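Bluetongue virus COAT protein VP7 (Bluetongue virus, PDB 1BVP) forms the trimeric capsomers, 260 in all, that coat the VP3 scaffold of the viral core, and can bind receptors on the host cell surface. Local coordinates at residues A[166-172]-A[230-235]. Residues are numbered along the deposited sequence; the frame is centred on the assembly and turned at random.
Sequences GARGDVQ and ALHVHN
H232 swings its ring away from its own backbone N (chi1 -169°) while D170 drops its carboxylate beside its backbone N (chi1 -80°), and the two meet as a His-carboxylate hydrogen bond across an antiparallel strand pair. ND1 of H232 gives its proton to OD1 of D170 at 2.8 Å; the oxygen lies close to the ring plane, with the carboxylate turned almost perpendicular to it. The contact pairs strands 168-170 and 231-234 of a four-stranded antiparallel sheet in the β-rich part of VP7, with 209-212 on the other side of 231-234. G169 and V233 form the hydrogen-bonded pair, each backbone N reaching the other's O. Beyond the short strand, V171 N continues the ladder to L231 O at 2.7 Å, and A167 O takes the N of N235 and, weakly, ND1 of H234.

R168 shares the face of D170, H232 and H234. Its chain, bent at chi3, brings NH2 over the centre of the H234 ring, 3.6 Å above it, while NE2 of H232 sits over one guanidinium face. The arginine is poorly ordered, so this placement is approximate. On the opposite face, CG2 of V171 packs on CG2 of V233, and both side chains lie against strand 158-163 of the larger, seven-stranded sheet (V171 on I159 and V161, V233 on L163), so the two sheets meet here through apolar side chains. At the far end a side chain replaces a backbone acceptor: Q172, folded back at chi2, takes the N-H of L231 on OE1 at 2.8 Å, the donor standing 41° out of the amide carbonyl plane.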
ATOM      1  N   GLY A 166     -16.590  23.200 -35.690  1.00 34.96           N
ATOM      2  CA  GLY A 166     -16.400  22.240 -36.768  1.00 31.46           C
ATOM      3  C   GLY A 166     -15.046  21.546 -36.896  1.00 33.35           C
ATOM      4  O   GLY A 166     -14.910  20.667 -37.757  1.00 37.71           O
ATOM      5  N   ALA A 167     -14.069  21.891 -36.046  1.00 34.05           N
ATOM      6  CA  ALA A 167     -12.714  21.303 -36.102  1.00 31.81           C
ATOM      7  C   ALA A 167     -12.559  19.830 -35.653  1.00 36.77           C
ATOM      8  O   ALA A 167     -13.403  19.263 -34.934  1.00 38.11           O
ATOM      9  CB  ALA A 167     -11.714  22.198 -35.358  1.00 25.59           C
ATOM     10  N   ARG A 168     -11.486  19.206 -36.127  1.00 39.30           N
ATOM     11  CA  ARG A 168     -11.171  17.813 -35.822  1.00 41.14           C
ATOM     12  C   ARG A 168      -9.665  17.650 -35.942  1.00 40.53           C
ATOM     13  O   ARG A 168      -9.018  18.352 -36.732  1.00 40.24           O
ATOM     14  CB  ARG A 168     -11.888  16.864 -36.782  1.00 46.24           C
ATOM     15  CG  ARG A 168     -11.815  17.284 -38.235  1.00 59.19           C
ATOM     16  CD  ARG A 168     -12.280  16.189 -39.172  1.00 70.66           C
ATOM     17  NE  ARG A 168     -13.495  15.528 -38.694  1.00 81.69           N
ATOM     18  CZ  ARG A 168     -13.759  14.228 -38.851  1.00 87.01           C
ATOM     19  NH1 ARG A 168     -12.895  13.431 -39.479  1.00 88.41           N
ATOM     20  NH2 ARG A 168     -14.886  13.716 -38.368  1.00 87.96           N
ATOM     21  N   GLY A 169      -9.105  16.779 -35.104  1.00 40.24           N
ATOM     22  CA  GLY A 169      -7.669  16.544 -35.107  1.00 36.39           C
ATOM     23  C   GLY A 169      -7.234  15.425 -34.185  1.00 36.03           C
ATOM     24  O   GLY A 169      -8.023  14.882 -33.404  1.00 38.26           O
ATOM     25  N   ASP A 170      -5.981  15.023 -34.340  1.00 37.79           N
ATOM     26  CA  ASP A 170      -5.395  13.954 -33.539  1.00 36.82           C
ATOM     27  C   ASP A 170      -4.648  14.620 -32.395  1.00 39.02           C
ATOM     28  O   ASP A 170      -3.922  15.594 -32.586  1.00 40.20           O
ATOM     29  CB  ASP A 170      -4.449  13.093 -34.385  1.00 34.25           C
ATOM     30  CG  ASP A 170      -5.189  12.060 -35.248  1.00 35.49           C
ATOM     31  OD1 ASP A 170      -6.454  11.946 -35.170  1.00 30.01           O
ATOM     32  OD2 ASP A 170      -4.473  11.343 -36.002  1.00 36.85           O
ATOM     33  N   VAL A 171      -4.736  14.022 -31.224  1.00 38.78           N
ATOM     34  CA  VAL A 171      -4.149  14.615 -30.049  1.00 35.46           C
ATOM     35  C   VAL A 171      -3.047  13.781 -29.347  1.00 35.64           C
ATOM     36  O   VAL A 171      -2.311  14.296 -28.499  1.00 35.51           O
ATOM     37  CB  VAL A 171      -5.338  14.979 -29.150  1.00 34.30           C
ATOM     38  CG1 VAL A 171      -5.017  14.856 -27.730  1.00 42.08           C
ATOM     39  CG2 VAL A 171      -5.787  16.354 -29.480  1.00 29.36           C
ATOM     40  N   GLN A 172      -2.838  12.551 -29.800  1.00 31.55           N
ATOM     41  CA  GLN A 172      -1.854  11.666 -29.180  1.00 27.41           C
ATOM     42  C   GLN A 172      -0.423  12.121 -28.942  1.00 27.85           C
ATOM     43  O   GLN A 172       0.166  11.718 -27.956  1.00 37.46           O
ATOM     44  CB  GLN A 172      -1.774  10.364 -29.931  1.00 27.89           C
ATOM     45  CG  GLN A 172      -1.310  10.556 -31.344  1.00 29.31           C
ATOM     46  CD  GLN A 172      -2.448  10.505 -32.321  1.00 30.68           C
ATOM     47  OE1 GLN A 172      -3.623  10.702 -31.963  1.00 29.45           O
ATOM     48  NE2 GLN A 172      -2.121  10.173 -33.557  1.00 33.97           N
ATOM     49  N   ALA A 230      -4.666   6.269 -32.561  1.00 41.35           N
ATOM     50  CA  ALA A 230      -5.019   7.685 -32.677  1.00 35.44           C
ATOM     51  C   ALA A 230      -6.119   8.141 -31.729  1.00 30.00           C
ATOM     52  O   ALA A 230      -7.181   7.504 -31.591  1.00 29.29           O
ATOM     53  CB  ALA A 230      -5.375   8.015 -34.095  1.00 36.68           C
ATOM     54  N   LEU A 231      -5.835   9.260 -31.079  1.00 25.49           N
ATOM     55  CA  LEU A 231      -6.734   9.884 -30.116  1.00 27.33           C
ATOM     56  C   LEU A 231      -7.303  11.066 -30.884  1.00 27.33           C
ATOM     57  O   LEU A 231      -6.664  12.123 -31.000  1.00 26.01           O
ATOM     58  CB  LEU A 231      -5.901  10.362 -28.940  1.00 27.67           C
ATOM     59  CG  LEU A 231      -6.649  10.551 -27.653  1.00 23.62           C
ATOM     60  CD1 LEU A 231      -7.500   9.346 -27.421  1.00 29.45           C
ATOM     61  CD2 LEU A 231      -5.619  10.674 -26.578  1.00 27.33           C
ATOM     62  N   HIS A 232      -8.508  10.873 -31.399  1.00 26.45           N
ATOM     63  CA  HIS A 232      -9.147  11.846 -32.257  1.00 26.05           C
ATOM     64  C   HIS A 232     -10.315  12.638 -31.671  1.00 28.02           C
ATOM     65  O   HIS A 232     -11.363  12.078 -31.326  1.00 28.94           O
ATOM     66  CB  HIS A 232      -9.583  11.093 -33.506  1.00 34.41           C
ATOM     67  CG  HIS A 232     -10.023  11.974 -34.631  1.00 42.41           C
ATOM     68  ND1 HIS A 232      -9.134  12.678 -35.419  1.00 41.54           N
ATOM     69  CD2 HIS A 232     -11.260  12.239 -35.124  1.00 41.48           C
ATOM     70  CE1 HIS A 232      -9.803  13.332 -36.352  1.00 40.10           C
ATOM     71  NE2 HIS A 232     -11.093  13.083 -36.195  1.00 41.95           N
ATOM     72  N   VAL A 233     -10.146  13.954 -31.584  1.00 30.86           N
ATOM     73  CA  VAL A 233     -11.211  14.811 -31.068  1.00 30.49           C
ATOM     74  C   VAL A 233     -11.936  15.501 -32.236  1.00 29.13           C
ATOM     75  O   VAL A 233     -11.311  15.930 -33.207  1.00 29.39           O
ATOM     76  CB  VAL A 233     -10.683  15.882 -30.108  1.00 30.35           C
ATOM     77  CG1 VAL A 233     -11.824  16.357 -29.225  1.00 29.45           C
ATOM     78  CG2 VAL A 233      -9.524  15.339 -29.266  1.00 28.29           C
ATOM     79  N   HIS A 234     -13.259  15.560 -32.155  1.00 28.24           N
ATOM     80  CA  HIS A 234     -14.075  16.172 -33.192  1.00 32.76           C
ATOM     81  C   HIS A 234     -15.180  17.059 -32.595  1.00 33.08           C
ATOM     82  O   HIS A 234     -15.970  16.610 -31.746  1.00 29.56           O
ATOM     83  CB  HIS A 234     -14.701  15.073 -34.063  1.00 41.62           C
ATOM     84  CG  HIS A 234     -15.639  15.576 -35.119  1.00 46.66           C
ATOM     85  ND1 HIS A 234     -15.415  16.740 -35.831  1.00 48.92           N
ATOM     86  CD2 HIS A 234     -16.811  15.071 -35.582  1.00 46.95           C
ATOM     87  CE1 HIS A 234     -16.409  16.932 -36.686  1.00 48.03           C
ATOM     88  NE2 HIS A 234     -17.268  15.935 -36.553  1.00 45.93           N
ATOM     89  N   ASN A 235     -15.192  18.329 -33.018  1.00 33.22           N
ATOM     90  CA  ASN A 235     -16.202  19.311 -32.603  1.00 30.33           C
ATOM     91  C   ASN A 235     -17.153  19.553 -33.780  1.00 32.48           C
ATOM     92  O   ASN A 235     -16.857  20.354 -34.653  1.00 36.69           O
ATOM     93  CB  ASN A 235     -15.536  20.635 -32.256  1.00 27.43           C
ATOM     94  CG  ASN A 235     -16.536  21.680 -31.826  1.00 24.49           C
ATOM     95  OD1 ASN A 235     -17.693  21.352 -31.543  1.00 23.98           O
ATOM     96  ND2 ASN A 235     -16.106  22.945 -31.775  1.00 20.80           N
TER